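Local coordinates for DNA polymerase (Bacillus phage phi29, PDB 2PY5), which replicates the viral genome by protein-primed, strand-displacing DNA synthesis with high processivity and fidelity, and proofreads with a 3'-5' exonuclease, at residues M102-L107 with H116-D121; L214-D219 with E419-P424; D398-V403 with F414-E419. The protein carries 2 engineered substitutions. One frame throughout, in Å; residues are numbered along the deposited sequence.

In the fold
Contact 1 is the buried one, pairing two neighbouring strands inside the exonuclease sheet. Contact 3 pairs two hairpin strands at the surface, in the TPR2 region, and contact 2 is partly buried where the chain leaving that hairpin meets the start of helix 216-223. Contacts 2 and 3 share Glu-419 and touch through Glu-420, with contact 3 nested in the loop that contact 2 closes; contact 1 is separate, about 8 Å from contact 3 between nearest atoms. Backbone hydrogen bonds unite contacts 1 and 3; none crosses contact 2. Contact 1 packs aliphatic chains on its helix-covered face; contact 3 mixes polar, charged and aliphatic groups, with Phe-414 on a base. All three meet single-stranded DNA.

Contact 1. Residues M102-L107 with H116-D121; sequences MIDICL and HTVIYD. With nucleotides of chain C.
Met-102 CG nears the Tyr-120 ring obliquely at CE2 (4.1 Å), while Val-118 CG1 lies over one face of that ring, offset toward its rim. The ring of Tyr-59 also meets it, planes at about 35°. At the Tyr-120 edge, near its plane, sits N2 of guanine DG2 of chain C, 3.3 Å from Tyr-120 OH. The Met-102 chain starts with CG anti to the backbone N (chi1 -175°), where CG presses tightly on Val-118 CG1 at 3.5 Å. Its sulphur goes on to the same guanine, with SD 3.2 Å from N1, and a bend at chi3 (75°) turns CE toward O6. On the other sheet face Ile-105 CD1 meets Ile-119 CD1 at 3.9 Å, and Ile-103 lies against Ile-119; helix 63-76 covers Ile-103 and Ile-119, helix 44-54 Ile-105. Four backbone bonds grip the strands, two between Ile-103 and Ile-119, two between Ile-105 and Thr-117; Ile-119 N to Ile-103 O is the shortest (2.7 Å). Asp-104 and Val-118 form the non-hydrogen-bonded pair between them. The face of Met-102 and Tyr-120 meets the DNA at this end of an antiparallel beta hairpin, part of the mixed sheet of the 3'-5' exonuclease domain.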
loop_
_atom_site.group_PDB
_atom_site.type_symbol
_atom_site.label_atom_id
_atom_site.label_comp_id
_atom_site.label_asym_id
_atom_site.label_seq_id
_atom_site.Cartn_x
_atom_site.Cartn_y
_atom_site.Cartn_z
ATOM N N MET F 102 -7.198 -14.247 5.896
ATOM C CA MET F 102 -8.190 -15.031 6.641
ATOM C C MET F 102 -7.617 -16.351 7.108
ATOM O O MET F 102 -6.889 -17.019 6.375
ATOM C CB MET F 102 -9.440 -15.296 5.768
ATOM C CG MET F 102 -10.586 -16.007 6.515
ATOM S SD MET F 102 -11.864 -16.604 5.418
ATOM C CE MET F 102 -11.019 -18.011 4.718
ATOM N N ILE F 103 -8.003 -16.725 8.327
ATOM C CA ILE F 103 -7.920 -18.099 8.832
ATOM C C ILE F 103 -9.325 -18.445 9.329
ATOM O O ILE F 103 -9.843 -17.752 10.187
ATOM C CB ILE F 103 -6.951 -18.240 10.009
ATOM C CG1 ILE F 103 -5.560 -17.718 9.661
ATOM C CG2 ILE F 103 -6.866 -19.725 10.457
ATOM C CD1 ILE F 103 -4.636 -17.554 10.887
ATOM N N ASP F 104 -9.930 -19.487 8.773
ATOM C CA ASP F 104 -11.311 -19.888 9.117
ATOM C C ASP F 104 -11.235 -21.271 9.744
ATOM O O ASP F 104 -10.904 -22.245 9.070
ATOM C CB ASP F 104 -12.155 -19.897 7.864
ATOM C CG ASP F 104 -13.646 -20.047 8.131
ATOM O OD1 ASP F 104 -14.418 -20.050 7.147
ATOM O OD2 ASP F 104 -14.026 -20.165 9.309
ATOM N N ILE F 105 -11.535 -21.353 11.043
ATOM C CA ILE F 105 -11.375 -22.583 11.789
ATOM C C ILE F 105 -12.735 -23.237 11.939
ATOM O O ILE F 105 -13.648 -22.654 12.547
ATOM C CB ILE F 105 -10.774 -22.295 13.185
ATOM C CG1 ILE F 105 -9.421 -21.574 13.067
ATOM C CG2 ILE F 105 -10.642 -23.600 14.011
ATOM C CD1 ILE F 105 -8.983 -20.908 14.342
ATOM N N CYS F 106 -12.873 -24.430 11.376
ATOM C CA CYS F 106 -14.159 -25.138 11.313
ATOM C C CYS F 106 -14.226 -26.214 12.377
ATOM O O CYS F 106 -13.416 -27.131 12.368
ATOM C CB CYS F 106 -14.299 -25.835 9.970
ATOM S SG CYS F 106 -15.825 -26.743 9.787
ATOM N N LEU F 107 -15.213 -26.142 13.258
ATOM C CA LEU F 107 -15.433 -27.196 14.245
ATOM C C LEU F 107 -16.363 -28.290 13.726
ATOM O O LEU F 107 -16.246 -29.458 14.121
ATOM C CB LEU F 107 -15.967 -26.595 15.544
ATOM C CG LEU F 107 -14.964 -25.829 16.414
ATOM C CD1 LEU F 107 -13.820 -26.751 16.826
ATOM C CD2 LEU F 107 -14.440 -24.552 15.738
ATOM N N HIS F 116 -17.940 -22.249 13.547
ATOM C CA HIS F 116 -16.619 -21.815 13.145
ATOM C C HIS F 116 -16.264 -20.454 13.696
ATOM O O HIS F 116 -17.138 -19.690 14.058
ATOM C CB HIS F 116 -16.488 -21.833 11.609
ATOM C CG HIS F 116 -17.182 -20.707 10.886
ATOM N ND1 HIS F 116 -18.538 -20.463 10.965
ATOM C CD2 HIS F 116 -16.696 -19.806 10.000
ATOM C CE1 HIS F 116 -18.845 -19.435 10.188
ATOM N NE2 HIS F 116 -17.747 -19.023 9.590
ATOM N N THR F 117 -14.965 -20.168 13.731
ATOM C CA THR F 117 -14.458 -18.865 14.086
ATOM C C THR F 117 -13.570 -18.417 12.961
ATOM O O THR F 117 -12.682 -19.175 12.525
ATOM C CB THR F 117 -13.703 -18.892 15.423
ATOM O OG1 THR F 117 -14.642 -19.171 16.473
ATOM C CG2 THR F 117 -12.974 -17.536 15.698
ATOM N N VAL F 118 -13.815 -17.205 12.470
ATOM C CA VAL F 118 -13.037 -16.625 11.354
ATOM C C VAL F 118 -12.132 -15.548 11.904
ATOM O O VAL F 118 -12.539 -14.765 12.754
ATOM C CB VAL F 118 -13.906 -16.069 10.205
ATOM C CG1 VAL F 118 -13.017 -15.776 8.970
ATOM C CG2 VAL F 118 -15.019 -17.050 9.828
ATOM N N ILE F 119 -10.878 -15.557 11.458
ATOM C CA ILE F 119 -9.895 -14.610 11.890
ATOM C C ILE F 119 -9.427 -13.806 10.683
ATOM O O ILE F 119 -8.938 -14.376 9.693
ATOM C CB ILE F 119 -8.689 -15.326 12.536
ATOM C CG1 ILE F 119 -9.179 -16.351 13.571
ATOM C CG2 ILE F 119 -7.777 -14.305 13.226
ATOM C CD1 ILE F 119 -8.075 -17.113 14.305
ATOM N N TYR F 120 -9.556 -12.491 10.798
ATOM C CA TYR F 120 -9.212 -11.548 9.751
ATOM C C TYR F 120 -8.030 -10.649 10.129
ATOM O O TYR F 120 -7.621 -10.579 11.291
ATOM C CB TYR F 120 -10.410 -10.680 9.475
ATOM C CG TYR F 120 -11.616 -11.396 8.914
ATOM C CD1 TYR F 120 -12.784 -11.490 9.653
ATOM C CD2 TYR F 120 -11.615 -11.918 7.628
ATOM C CE1 TYR F 120 -13.898 -12.098 9.131
ATOM C CE2 TYR F 120 -12.726 -12.554 7.105
ATOM C CZ TYR F 120 -13.877 -12.627 7.864
ATOM O OH TYR F 120 -15.022 -13.240 7.375
ATOM N N ASP F 121 -7.516 -9.934 9.136
ATOM C CA ASP F 121 -6.444 -8.956 9.322
ATOM C C ASP F 121 -7.025 -7.535 9.375
ATOM O O ASP F 121 -7.481 -6.998 8.335
ATOM C CB ASP F 121 -5.449 -9.091 8.161
ATOM C CG ASP F 121 -4.177 -8.307 8.368
ATOM O OD1 ASP F 121 -3.968 -7.768 9.486
ATOM O OD2 ASP F 121 -3.363 -8.256 7.407
ATOM P P DG C 2 -15.298 -14.386 -5.255
ATOM O OP1 DG C 2 -16.199 -13.431 -5.940
ATOM O OP2 DG C 2 -14.173 -14.995 -6.003
ATOM O "O5'" DG C 2 -14.736 -13.710 -3.903
ATOM C "C5'" DG C 2 -15.700 -13.114 -3.038
ATOM C "C4'" DG C 2 -15.155 -12.590 -1.722
ATOM O "O4'" DG C 2 -15.081 -13.661 -0.763
ATOM C "C3'" DG C 2 -13.768 -11.976 -1.706
ATOM O "O3'" DG C 2 -13.863 -10.849 -0.877
ATOM C "C2'" DG C 2 -12.855 -13.016 -1.071
ATOM C "C1'" DG C 2 -13.836 -13.622 -0.090
ATOM N N9 DG C 2 -13.635 -15.007 0.278
ATOM C C8 DG C 2 -13.127 -16.023 -0.490
ATOM N N7 DG C 2 -13.114 -17.171 0.125
ATOM C C5 DG C 2 -13.666 -16.881 1.372
ATOM C C6 DG C 2 -13.903 -17.722 2.477
ATOM O O6 DG C 2 -13.671 -18.934 2.554
ATOM N N1 DG C 2 -14.483 -17.034 3.546
ATOM C C2 DG C 2 -14.784 -15.690 3.554
ATOM N N2 DG C 2 -15.332 -15.190 4.678
ATOM N N3 DG C 2 -14.557 -14.888 2.516
ATOM C C4 DG C 2 -14.002 -15.556 1.476
#

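Contact 2. Residues L214-D219 with E419-P424; sequences LSLGLD and EETKDP. With nucleotides of chain C.
Leu-214 and Pro-424 bring the two backbones closest, CA to CA 6.6 Å, where the turn leading into helix 216-223 meets an irregular chain, and no hydrogen bond crosses between them. Pro-424 has the largest share of the contact. Its ring lies against the start of the helix, between Leu-214 O and Asp-219: CG lies 3.4 Å from the carbonyl O of Leu-214, and CB lies 3.5 Å from Asp-219 OD2. Asp-219 and the proline ring run alongside in opposite senses and meet by van der Waals contact. The polar needs of the carboxylate are met elsewhere, OD2 by Thr-427 OG1 and OD1 by a salt bridge to Arg-223, which should fix the rotation of the group. Leu-216 reaches out from the first turn of the helix. Its CD1 branch touches Thr-421 OG1 at 4.0 Å and has CG2 of the same threonine at a similar distance, while CD2 faces Lys-422 O and Pro-424 CD more loosely. The helix start itself is held by Ser-215 as N-cap, whose OG accepts from Leu-218 N (3.1 Å, 161° at the hydrogen).

Lys-422 leaves the contact on the other side of its chain. A bend at chi3 (-60°) places CE 3.4 Å from OP2 of DG2 of chain C, and NZ donates to N7 of adenine DA3 of chain C at 3.0 Å. The ammonium also lies near that phosphate, whose charge probably favours it.

Leu-214 and Leu-218 rest on strand 267-272, Leu-216 and Asp-219 also touch Pro-397, and Lys-422 is hydrogen-bonded through its backbone to Pro-397. The contact therefore sets the start of helix 216-223, in the DNA-binding region 192-229, against the connection from strand 412-416 to helix 427-447 of the polymerization part.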
loop_
_atom_site.group_PDB
_atom_site.type_symbol
_atom_site.label_atom_id
_atom_site.label_comp_id
_atom_site.label_asym_id
_atom_site.label_seq_id
_atom_site.Cartn_x
_atom_site.Cartn_y
_atom_site.Cartn_z
ATOM N N LEU F 214 -13.395 -9.087 -19.067
ATOM C CA LEU F 214 -12.520 -9.486 -20.146
ATOM C C LEU F 214 -12.080 -10.935 -19.964
ATOM O O LEU F 214 -11.999 -11.460 -18.841
ATOM C CB LEU F 214 -11.290 -8.581 -20.231
ATOM C CG LEU F 214 -11.517 -7.069 -20.490
ATOM C CD1 LEU F 214 -10.185 -6.502 -21.008
ATOM C CD2 LEU F 214 -12.662 -6.765 -21.425
ATOM N N SER F 215 -11.797 -11.589 -21.081
ATOM C CA SER F 215 -11.242 -12.919 -21.025
ATOM C C SER F 215 -9.900 -12.877 -20.292
ATOM O O SER F 215 -9.233 -11.835 -20.210
ATOM C CB SER F 215 -11.042 -13.475 -22.423
ATOM O OG SER F 215 -9.960 -12.826 -23.059
ATOM N N LEU F 216 -9.489 -14.015 -19.761
ATOM C CA LEU F 216 -8.214 -14.083 -19.088
ATOM C C LEU F 216 -7.050 -13.726 -20.029
ATOM O O LEU F 216 -6.099 -13.070 -19.606
ATOM C CB LEU F 216 -8.005 -15.460 -18.464
ATOM C CG LEU F 216 -8.988 -15.773 -17.323
ATOM C CD1 LEU F 216 -8.844 -17.237 -16.864
ATOM C CD2 LEU F 216 -8.815 -14.820 -16.146
ATOM N N GLY F 217 -7.136 -14.144 -21.289
ATOM C CA GLY F 217 -6.064 -13.837 -22.256
ATOM C C GLY F 217 -5.958 -12.348 -22.542
ATOM O O GLY F 217 -4.854 -11.788 -22.627
ATOM N N LEU F 218 -7.104 -11.693 -22.689
ATOM C CA LEU F 218 -7.090 -10.260 -22.941
ATOM C C LEU F 218 -6.642 -9.515 -21.709
ATOM O O LEU F 218 -5.897 -8.537 -21.812
ATOM C CB LEU F 218 -8.456 -9.748 -23.401
ATOM C CG LEU F 218 -8.852 -10.130 -24.833
ATOM C CD1 LEU F 218 -10.167 -9.447 -25.183
ATOM C CD2 LEU F 218 -7.759 -9.771 -25.854
ATOM N N ASP F 219 -7.112 -9.944 -20.531
ATOM C CA ASP F 219 -6.696 -9.302 -19.292
ATOM C C ASP F 219 -5.176 -9.360 -19.129
ATOM O O ASP F 219 -4.571 -8.404 -18.689
ATOM C CB ASP F 219 -7.370 -9.944 -18.078
ATOM C CG ASP F 219 -7.168 -9.130 -16.834
ATOM O OD1 ASP F 219 -6.331 -9.530 -15.996
ATOM O OD2 ASP F 219 -7.811 -8.045 -16.729
ATOM N N GLU F 419 -4.437 -24.229 -8.697
ATOM C CA GLU F 419 -4.693 -23.127 -9.589
ATOM C C GLU F 419 -6.122 -22.654 -9.418
ATOM O O GLU F 419 -7.052 -23.464 -9.412
ATOM C CB GLU F 419 -4.478 -23.539 -11.041
ATOM C CG GLU F 419 -3.017 -23.775 -11.427
ATOM C CD GLU F 419 -2.196 -22.502 -11.466
ATOM O OE1 GLU F 419 -2.566 -21.572 -12.222
ATOM O OE2 GLU F 419 -1.166 -22.425 -10.762
ATOM N N GLU F 420 -6.290 -21.347 -9.284
ATOM C CA GLU F 420 -7.630 -20.763 -9.209
ATOM C C GLU F 420 -7.656 -19.412 -9.891
ATOM O O GLU F 420 -6.764 -18.598 -9.702
ATOM C CB GLU F 420 -8.104 -20.618 -7.772
ATOM C CG GLU F 420 -9.520 -20.063 -7.712
ATOM C CD GLU F 420 -10.203 -20.223 -6.388
ATOM O OE1 GLU F 420 -9.510 -20.366 -5.359
ATOM O OE2 GLU F 420 -11.465 -20.204 -6.379
ATOM N N THR F 421 -8.714 -19.186 -10.663
ATOM C CA THR F 421 -8.967 -17.890 -11.248
ATOM C C THR F 421 -10.353 -17.400 -10.902
ATOM O O THR F 421 -11.249 -18.186 -10.568
ATOM C CB THR F 421 -8.832 -17.891 -12.771
ATOM O OG1 THR F 421 -9.696 -18.883 -13.331
ATOM C CG2 THR F 421 -7.419 -18.191 -13.176
ATOM N N LYS F 422 -10.488 -16.081 -10.958
ATOM C CA LYS F 422 -11.772 -15.408 -10.825
ATOM C C LYS F 422 -11.889 -14.358 -11.912
ATOM O O LYS F 422 -10.934 -14.091 -12.648
ATOM C CB LYS F 422 -11.904 -14.771 -9.444
ATOM C CG LYS F 422 -10.956 -13.618 -9.134
ATOM C CD LYS F 422 -11.235 -12.975 -7.767
ATOM C CE LYS F 422 -12.648 -12.414 -7.676
ATOM N NZ LYS F 422 -12.869 -11.573 -6.458
ATOM N N ASP F 423 -13.055 -13.740 -12.011
ATOM C CA ASP F 423 -13.230 -12.696 -13.013
ATOM C C ASP F 423 -12.316 -11.491 -12.731
ATOM O O ASP F 423 -12.190 -11.046 -11.575
ATOM C CB ASP F 423 -14.666 -12.171 -13.028
ATOM C CG ASP F 423 -15.671 -13.155 -13.616
ATOM O OD1 ASP F 423 -15.277 -14.153 -14.247
ATOM O OD2 ASP F 423 -16.889 -12.899 -13.455
ATOM N N PRO F 424 -11.715 -10.941 -13.785
ATOM C CA PRO F 424 -11.114 -9.620 -13.670
ATOM C C PRO F 424 -12.174 -8.579 -13.300
ATOM O O PRO F 424 -13.374 -8.836 -13.412
ATOM C CB PRO F 424 -10.600 -9.321 -15.088
ATOM C CG PRO F 424 -10.748 -10.502 -15.861
ATOM C CD PRO F 424 -11.586 -11.497 -15.143
ATOM P P DG C 2 -15.298 -14.386 -5.255
ATOM O OP1 DG C 2 -16.199 -13.431 -5.940
ATOM O OP2 DG C 2 -14.173 -14.995 -6.003
ATOM O "O5'" DG C 2 -14.736 -13.710 -3.903
ATOM C "C5'" DG C 2 -15.700 -13.114 -3.038
ATOM C "C4'" DG C 2 -15.155 -12.590 -1.722
ATOM O "O4'" DG C 2 -15.081 -13.661 -0.763
ATOM C "C3'" DG C 2 -13.768 -11.976 -1.706
ATOM O "O3'" DG C 2 -13.863 -10.849 -0.877
ATOM C "C2'" DG C 2 -12.855 -13.016 -1.071
ATOM C "C1'" DG C 2 -13.836 -13.622 -0.090
ATOM N N9 DG C 2 -13.635 -15.007 0.278
ATOM C C8 DG C 2 -13.127 -16.023 -0.490
ATOM N N7 DG C 2 -13.114 -17.171 0.125
ATOM C C5 DG C 2 -13.666 -16.881 1.372
ATOM C C6 DG C 2 -13.903 -17.722 2.477
ATOM O O6 DG C 2 -13.671 -18.934 2.554
ATOM N N1 DG C 2 -14.483 -17.034 3.546
ATOM C C2 DG C 2 -14.784 -15.690 3.554
ATOM N N2 DG C 2 -15.332 -15.190 4.678
ATOM N N3 DG C 2 -14.557 -14.888 2.516
ATOM C C4 DG C 2 -14.002 -15.556 1.476
ATOM P P DA C 3 -13.409 -9.427 -1.417
ATOM O OP1 DA C 3 -13.791 -8.478 -0.353
ATOM O OP2 DA C 3 -13.874 -9.303 -2.837
ATOM O "O5'" DA C 3 -11.819 -9.539 -1.463
ATOM C "C5'" DA C 3 -11.108 -9.382 -0.269
ATOM C "C4'" DA C 3 -9.691 -9.866 -0.501
ATOM O "O4'" DA C 3 -9.728 -11.278 -0.786
ATOM C "C3'" DA C 3 -8.967 -9.246 -1.685
ATOM O "O3'" DA C 3 -8.152 -8.180 -1.229
ATOM C "C2'" DA C 3 -8.081 -10.383 -2.211
ATOM C "C1'" DA C 3 -8.768 -11.665 -1.765
ATOM N N9 DA C 3 -9.597 -12.381 -2.738
ATOM C C8 DA C 3 -10.569 -11.839 -3.551
ATOM N N7 DA C 3 -11.209 -12.724 -4.289
ATOM C C5 DA C 3 -10.622 -13.926 -3.926
ATOM C C6 DA C 3 -10.835 -15.256 -4.342
ATOM N N6 DA C 3 -11.748 -15.601 -5.259
ATOM N N1 DA C 3 -10.075 -16.226 -3.774
ATOM C C2 DA C 3 -9.159 -15.880 -2.857
ATOM N N3 DA C 3 -8.867 -14.663 -2.391
ATOM C C4 DA C 3 -9.640 -13.730 -2.965
#

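Contact 3. Residues D398-V403 with F414-E419; sequences DVTGKV and FRLGEE. With EDO (1,2-ethanediol), chain O; nucleotides of chain B; nucleotides of chain C.
Asp-398 sets Thr-400 against Glu-419, whose CA lies 3.4 Å from Thr-400 OG1. Asp-398 OD2 accepts from Thr-400 N, an Asx turn, and on its syn lone pair from Thr-400 OG1 at 2.7 Å. A water donates to Glu-419 OE1 and, weakly, to Asp-398 OD2, linking two like charges. Val-399 turns its back on the hairpin and packs CG2 on adenine DA3 of chain C. Thr-400 OG1 also takes the N-H of Glu-420, and CG2, anti to the backbone N, reaches Glu-418 O and Leu-416 CD1. Gly-401 O takes Gly-417 N at 2.8 Å (171°), and a second water joins Gly-401 N to Glu-418 O. Lys-402 bends at chi2 (-83°), crosses Leu-416, and gives NZ to OP2 of DT5 of chain B at 2.7 Å and to Arg-96 O. Val-403 trades two backbone bonds with Arg-415, and its CG1 lies over one face of the guanidinium, 3.6 Å from NH2. Phe-414, just before Arg-415, lays one ring face against the DT5 base, CE1 3.3 Å from C2. Three backbone bonds thus join an antiparallel hairpin (402-406, 412-416) of TPR2, while Lys-402 and Phe-414 hold phosphate and base of one nucleotide.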
loop_
_atom_site.group_PDB
_atom_site.type_symbol
_atom_site.label_atom_id
_atom_site.label_comp_id
_atom_site.label_asym_id
_atom_site.label_seq_id
_atom_site.Cartn_x
_atom_site.Cartn_y
_atom_site.Cartn_z
ATOM N N ASP F 398 -5.802 -14.253 -11.371
ATOM C CA ASP F 398 -5.115 -15.427 -10.787
ATOM C C ASP F 398 -5.046 -15.291 -9.270
ATOM O O ASP F 398 -4.252 -14.498 -8.744
ATOM C CB ASP F 398 -3.719 -15.569 -11.376
ATOM C CG ASP F 398 -3.008 -16.810 -10.910
ATOM O OD1 ASP F 398 -1.822 -16.996 -11.302
ATOM O OD2 ASP F 398 -3.607 -17.588 -10.149
ATOM N N VAL F 399 -5.890 -16.052 -8.576
ATOM C CA VAL F 399 -5.968 -15.994 -7.126
ATOM C C VAL F 399 -5.428 -17.253 -6.470
ATOM O O VAL F 399 -5.730 -17.535 -5.318
ATOM C CB VAL F 399 -7.392 -15.666 -6.616
ATOM C CG1 VAL F 399 -7.716 -14.205 -6.950
ATOM C CG2 VAL F 399 -8.450 -16.598 -7.185
ATOM N N THR F 400 -4.600 -17.985 -7.214
ATOM C CA THR F 400 -3.865 -19.130 -6.674
ATOM C C THR F 400 -3.129 -18.677 -5.421
ATOM O O THR F 400 -2.434 -17.661 -5.442
ATOM C CB THR F 400 -2.872 -19.672 -7.724
ATOM O OG1 THR F 400 -3.584 -19.967 -8.925
ATOM C CG2 THR F 400 -2.139 -20.944 -7.224
ATOM N N GLY F 401 -3.338 -19.408 -4.331
ATOM C CA GLY F 401 -2.790 -19.023 -3.029
ATOM C C GLY F 401 -1.687 -19.911 -2.516
ATOM O O GLY F 401 -1.160 -20.784 -3.230
ATOM N N LYS F 402 -1.312 -19.659 -1.267
ATOM C CA LYS F 402 -0.258 -20.407 -0.590
ATOM C C LYS F 402 -0.884 -21.145 0.607
ATOM O O LYS F 402 -1.740 -20.593 1.340
ATOM C CB LYS F 402 0.855 -19.445 -0.110
ATOM C CG LYS F 402 1.765 -18.855 -1.211
ATOM C CD LYS F 402 2.887 -19.811 -1.584
ATOM C CE LYS F 402 3.585 -19.431 -2.883
ATOM N NZ LYS F 402 4.357 -18.144 -2.819
ATOM N N VAL F 403 -0.500 -22.401 0.753
ATOM C CA VAL F 403 -1.057 -23.297 1.752
ATOM C C VAL F 403 -0.014 -23.551 2.827
ATOM O O VAL F 403 1.093 -23.993 2.525
ATOM C CB VAL F 403 -1.463 -24.637 1.114
ATOM C CG1 VAL F 403 -1.966 -25.626 2.157
ATOM C CG2 VAL F 403 -2.511 -24.395 0.018
ATOM N N PHE F 414 5.283 -22.975 3.321
ATOM C CA PHE F 414 4.165 -22.625 2.453
ATOM C C PHE F 414 4.372 -23.210 1.074
ATOM O O PHE F 414 5.486 -23.156 0.523
ATOM C CB PHE F 414 4.023 -21.110 2.394
ATOM C CG PHE F 414 3.841 -20.499 3.746
ATOM C CD1 PHE F 414 4.936 -20.181 4.535
ATOM C CD2 PHE F 414 2.578 -20.300 4.257
ATOM C CE1 PHE F 414 4.776 -19.660 5.800
ATOM C CE2 PHE F 414 2.408 -19.775 5.533
ATOM C CZ PHE F 414 3.500 -19.456 6.298
ATOM N N ARG F 415 3.322 -23.827 0.541
ATOM C CA ARG F 415 3.362 -24.399 -0.798
ATOM C C ARG F 415 2.345 -23.672 -1.652
ATOM O O ARG F 415 1.312 -23.255 -1.159
ATOM C CB ARG F 415 3.063 -25.906 -0.774
ATOM C CG ARG F 415 1.692 -26.317 -0.255
ATOM C CD ARG F 415 1.526 -27.809 -0.322
ATOM N NE ARG F 415 0.312 -28.279 0.333
ATOM C CZ ARG F 415 -0.896 -28.307 -0.226
ATOM N NH1 ARG F 415 -1.087 -27.878 -1.461
ATOM N NH2 ARG F 415 -1.924 -28.769 0.470
ATOM N N LEU F 416 2.639 -23.528 -2.942
ATOM C CA LEU F 416 1.665 -22.993 -3.852
ATOM C C LEU F 416 0.516 -23.984 -3.961
ATOM O O LEU F 416 0.729 -25.175 -4.182
ATOM C CB LEU F 416 2.269 -22.735 -5.239
ATOM C CG LEU F 416 1.493 -21.909 -6.246
ATOM C CD1 LEU F 416 1.237 -20.472 -5.753
ATOM C CD2 LEU F 416 2.238 -21.921 -7.583
ATOM N N GLY F 417 -0.697 -23.472 -3.817
ATOM C CA GLY F 417 -1.890 -24.287 -3.858
ATOM C C GLY F 417 -2.426 -24.543 -5.246
ATOM O O GLY F 417 -1.736 -24.344 -6.257
ATOM N N GLU F 418 -3.683 -24.961 -5.290
ATOM C CA GLU F 418 -4.343 -25.307 -6.530
ATOM C C GLU F 418 -4.570 -24.073 -7.380
ATOM O O GLU F 418 -4.852 -22.988 -6.869
ATOM C CB GLU F 418 -5.682 -25.984 -6.212
ATOM C CG GLU F 418 -6.317 -26.677 -7.360
ATOM C CD GLU F 418 -7.409 -27.663 -6.928
ATOM O OE1 GLU F 418 -8.435 -27.689 -7.631
ATOM O OE2 GLU F 418 -7.219 -28.426 -5.943
ATOM N N GLU F 419 -4.437 -24.229 -8.697
ATOM C CA GLU F 419 -4.693 -23.127 -9.589
ATOM C C GLU F 419 -6.122 -22.654 -9.418
ATOM O O GLU F 419 -7.052 -23.464 -9.412
ATOM C CB GLU F 419 -4.478 -23.539 -11.041
ATOM C CG GLU F 419 -3.017 -23.775 -11.427
ATOM C CD GLU F 419 -2.196 -22.502 -11.466
ATOM O OE1 GLU F 419 -2.566 -21.572 -12.222
ATOM O OE2 GLU F 419 -1.166 -22.425 -10.762
HETATM C C1 EDO O . 2.843 -30.616 2.515
HETATM O O1 EDO O . 1.484 -30.213 2.306
HETATM C C2 EDO O . 3.608 -30.635 1.188
HETATM O O2 EDO O . 4.759 -29.773 1.204
ATOM P P DT B 5 7.680 -17.502 -1.184
ATOM O OP1 DT B 5 8.644 -17.227 -2.282
ATOM O OP2 DT B 5 6.573 -18.465 -1.384
ATOM O "O5'" DT B 5 8.493 -18.039 0.088
ATOM C "C5'" DT B 5 9.672 -17.382 0.521
ATOM C "C4'" DT B 5 9.932 -17.679 1.985
ATOM O "O4'" DT B 5 8.956 -17.007 2.818
ATOM C "C3'" DT B 5 9.846 -19.144 2.387
ATOM O "O3'" DT B 5 10.818 -19.399 3.388
ATOM C "C2'" DT B 5 8.426 -19.297 2.928
ATOM C "C1'" DT B 5 8.251 -17.953 3.610
ATOM N N1 DT B 5 6.859 -17.427 3.675
ATOM C C2 DT B 5 6.366 -16.956 4.875
ATOM O O2 DT B 5 6.981 -16.927 5.950
ATOM N N3 DT B 5 5.080 -16.474 4.770
ATOM C C4 DT B 5 4.275 -16.429 3.646
ATOM O O4 DT B 5 3.145 -15.953 3.696
ATOM C C5 DT B 5 4.860 -16.924 2.432
ATOM C C7 DT B 5 4.093 -16.926 1.151
ATOM C C6 DT B 5 6.117 -17.397 2.499
ATOM P P DA C 3 -13.409 -9.427 -1.417
ATOM O OP1 DA C 3 -13.791 -8.478 -0.353
ATOM O OP2 DA C 3 -13.874 -9.303 -2.837
ATOM O "O5'" DA C 3 -11.819 -9.539 -1.463
ATOM C "C5'" DA C 3 -11.108 -9.382 -0.269
ATOM C "C4'" DA C 3 -9.691 -9.866 -0.501
ATOM O "O4'" DA C 3 -9.728 -11.278 -0.786
ATOM C "C3'" DA C 3 -8.967 -9.246 -1.685
ATOM O "O3'" DA C 3 -8.152 -8.180 -1.229
ATOM C "C2'" DA C 3 -8.081 -10.383 -2.211
ATOM C "C1'" DA C 3 -8.768 -11.665 -1.765
ATOM N N9 DA C 3 -9.597 -12.381 -2.738
ATOM C C8 DA C 3 -10.569 -11.839 -3.551
ATOM N N7 DA C 3 -11.209 -12.724 -4.289
ATOM C C5 DA C 3 -10.622 -13.926 -3.926
ATOM C C6 DA C 3 -10.835 -15.256 -4.342
ATOM N N6 DA C 3 -11.748 -15.601 -5.259
ATOM N N1 DA C 3 -10.075 -16.226 -3.774
ATOM C C2 DA C 3 -9.159 -15.880 -2.857
ATOM N N3 DA C 3 -8.867 -14.663 -2.391
ATOM C C4 DA C 3 -9.640 -13.730 -2.965
HETATM O O HOH W 1 -4.665 -19.713 -12.287
HETATM O O HOH W 2 -5.138 -21.736 -4.469
#